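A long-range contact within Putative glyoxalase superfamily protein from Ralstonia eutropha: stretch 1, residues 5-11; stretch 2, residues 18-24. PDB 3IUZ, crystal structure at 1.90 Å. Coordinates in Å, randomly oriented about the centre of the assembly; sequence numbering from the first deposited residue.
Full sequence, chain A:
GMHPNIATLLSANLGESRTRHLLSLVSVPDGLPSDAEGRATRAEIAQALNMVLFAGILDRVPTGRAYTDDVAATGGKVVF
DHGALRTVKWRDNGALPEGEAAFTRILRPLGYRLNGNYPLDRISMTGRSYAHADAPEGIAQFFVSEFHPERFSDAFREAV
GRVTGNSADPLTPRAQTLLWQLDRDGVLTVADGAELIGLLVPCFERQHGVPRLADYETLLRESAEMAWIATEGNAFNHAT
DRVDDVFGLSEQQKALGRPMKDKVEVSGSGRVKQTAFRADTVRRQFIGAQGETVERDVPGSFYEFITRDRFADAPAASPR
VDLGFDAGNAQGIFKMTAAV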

# COMPACT_ATOMS: atom_id res chain seq x y z
N ASN A 5 -3.47 -17.23 15.07
CA ASN A 5 -4.54 -16.27 14.75
C ASN A 5 -4.29 -15.60 13.39
O ASN A 5 -5.19 -15.56 12.58
CB ASN A 5 -4.73 -15.23 15.83
CG ASN A 5 -5.71 -15.71 16.89
OD1 ASN A 5 -6.12 -16.88 16.90
ND2 ASN A 5 -6.08 -14.81 17.78
N ILE A 6 -3.07 -15.14 13.16
CA ILE A 6 -2.74 -14.49 11.88
C ILE A 6 -2.87 -15.51 10.74
O ILE A 6 -3.41 -15.22 9.67
CB ILE A 6 -1.35 -13.82 11.91
CG1 ILE A 6 -1.44 -12.51 12.73
CG2 ILE A 6 -0.89 -13.49 10.47
CD1 ILE A 6 -0.13 -12.03 13.30
N ALA A 7 -2.44 -16.73 10.98
CA ALA A 7 -2.51 -17.75 9.95
C ALA A 7 -3.99 -17.99 9.56
O ALA A 7 -4.31 -18.16 8.38
CB ALA A 7 -1.82 -19.05 10.43
N THR A 8 -4.86 -18.07 10.54
CA THR A 8 -6.30 -18.28 10.27
C THR A 8 -6.91 -17.12 9.50
O THR A 8 -7.62 -17.31 8.51
CB THR A 8 -7.08 -18.47 11.56
OG1 THR A 8 -6.48 -19.54 12.28
CG2 THR A 8 -8.61 -18.81 11.31
N LEU A 9 -6.59 -15.89 9.92
CA LEU A 9 -7.05 -14.71 9.21
C LEU A 9 -6.58 -14.71 7.74
O LEU A 9 -7.35 -14.36 6.84
CB LEU A 9 -6.55 -13.43 9.92
CG LEU A 9 -7.09 -13.19 11.33
CD1 LEU A 9 -6.29 -12.05 12.03
CD2 LEU A 9 -8.64 -12.87 11.26
N LEU A 10 -5.32 -15.08 7.51
CA LEU A 10 -4.74 -15.19 6.17
C LEU A 10 -5.44 -16.27 5.33
O LEU A 10 -5.89 -16.04 4.19
CB LEU A 10 -3.22 -15.51 6.24
CG LEU A 10 -2.31 -14.34 6.67
CD1 LEU A 10 -0.82 -14.64 6.47
CD2 LEU A 10 -2.66 -13.10 5.94
N SER A 11 -5.58 -17.41 5.94
CA SER A 11 -6.11 -18.60 5.27
C SER A 11 -7.53 -18.39 4.76
O SER A 11 -7.84 -18.83 3.67
CB SER A 11 -6.03 -19.81 6.22
OG SER A 11 -6.08 -21.00 5.45
N ARG A 18 -1.30 -20.49 -0.45
CA ARG A 18 -0.78 -19.13 -0.53
C ARG A 18 -0.40 -18.65 0.89
O ARG A 18 0.58 -17.96 1.07
CB ARG A 18 -1.82 -18.23 -1.18
CG ARG A 18 -1.38 -17.40 -2.36
CD ARG A 18 -0.30 -16.45 -1.90
NE ARG A 18 -0.20 -15.17 -2.64
CZ ARG A 18 0.93 -14.71 -3.20
NH1 ARG A 18 2.05 -15.46 -3.18
NH2 ARG A 18 0.97 -13.50 -3.78
N THR A 19 -1.18 -19.04 1.89
CA THR A 19 -0.90 -18.67 3.29
C THR A 19 0.36 -19.30 3.79
O THR A 19 1.17 -18.65 4.44
CB THR A 19 -2.10 -19.04 4.18
OG1 THR A 19 -3.18 -18.18 3.79
CG2 THR A 19 -1.79 -18.92 5.69
N ARG A 20 0.51 -20.59 3.51
CA ARG A 20 1.74 -21.30 3.84
C ARG A 20 2.95 -20.59 3.27
O ARG A 20 3.89 -20.39 3.99
CB ARG A 20 1.68 -22.78 3.38
CG ARG A 20 1.09 -23.69 4.44
CD ARG A 20 1.28 -25.22 4.15
NE ARG A 20 0.31 -25.72 3.16
CZ ARG A 20 0.55 -25.90 1.85
NH1 ARG A 20 1.73 -25.63 1.30
NH2 ARG A 20 -0.43 -26.35 1.07
N HIS A 21 2.92 -20.20 2.01
CA HIS A 21 4.07 -19.51 1.40
C HIS A 21 4.30 -18.16 2.10
O HIS A 21 5.43 -17.81 2.46
CB HIS A 21 3.80 -19.26 -0.09
CG HIS A 21 4.78 -18.34 -0.76
ND1 HIS A 21 6.10 -18.70 -1.01
CD2 HIS A 21 4.62 -17.11 -1.30
CE1 HIS A 21 6.71 -17.70 -1.62
NE2 HIS A 21 5.84 -16.74 -1.83
N LEU A 22 3.22 -17.42 2.29
CA LEU A 22 3.32 -16.11 2.89
C LEU A 22 3.90 -16.18 4.33
O LEU A 22 4.73 -15.34 4.71
CB LEU A 22 1.94 -15.42 2.85
CG LEU A 22 2.02 -13.89 2.86
CD1 LEU A 22 2.88 -13.35 1.71
CD2 LEU A 22 0.60 -13.32 2.83
N LEU A 23 3.49 -17.19 5.11
CA LEU A 23 3.94 -17.28 6.49
C LEU A 23 5.40 -17.72 6.52
O LEU A 23 6.13 -17.38 7.43
CB LEU A 23 3.06 -18.22 7.34
CG LEU A 23 1.63 -17.76 7.70
CD1 LEU A 23 0.83 -18.90 8.29
CD2 LEU A 23 1.63 -16.58 8.67
N SER A 24 5.85 -18.48 5.53
CA SER A 24 7.26 -18.82 5.55
C SER A 24 8.11 -17.65 5.06
O SER A 24 9.27 -17.58 5.39
CB SER A 24 7.53 -20.07 4.74
OG SER A 24 7.51 -19.73 3.38

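The contact between the two helical segments is built around Leu10 and Leu23, whose CA-to-CB bonds each point toward the opposing helix. Leu10 CD1 lies 3.8 Å from Leu23 CD2 and 4.1 Å from Leu22 CD2, so one methyl group of Leu10 meets two consecutive leucines of the second helix. Leu10 and Leu23 both adopt the mt rotamer, whereas Leu22 is tp. Leu10 and Leu22 are buried in the assembly as a whole, a setting that suits their wholly apolar side chains.

Next to this centre, one turn back along the first helix, Ala7 packs against the other methyl of Leu23, with Ala7 CB 3.4 Å from Leu23 CD1. The short alanine side chain points sideways, yet its single methyl group is enough to make this close approach. Ile6 adds a looser contact, 4.4 Å from its CG2 to Leu23 CD2; the end of its side chain leads away from the second helix, and little of its surface is covered here.

Toward Ser11 the contact becomes polar in composition, and the backbones come nearest, with Ser11 CA and Thr19 CA 5.6 Å apart. Thr19, buried and in the m rotamer, fits this narrow space with a compact, branched side chain. Its CG2 lies 3.8 Å from Ala7 O, while its OG1 rests against the first helix, 3.3 Å from both Leu10 C and Ser11 CA. No hydrogen bond results: OG1 is also 3.3 Å from Ser11 N, but the angle is poor, and that amide is already bonded within its own helix to Ala7 O (N to O, 2.9 Å). Thr19 OG1 is instead satisfied elsewhere in the structure. The helices, running at 138° to one another, are thus held by packing alone across this interface, which buries 265 Å² in total.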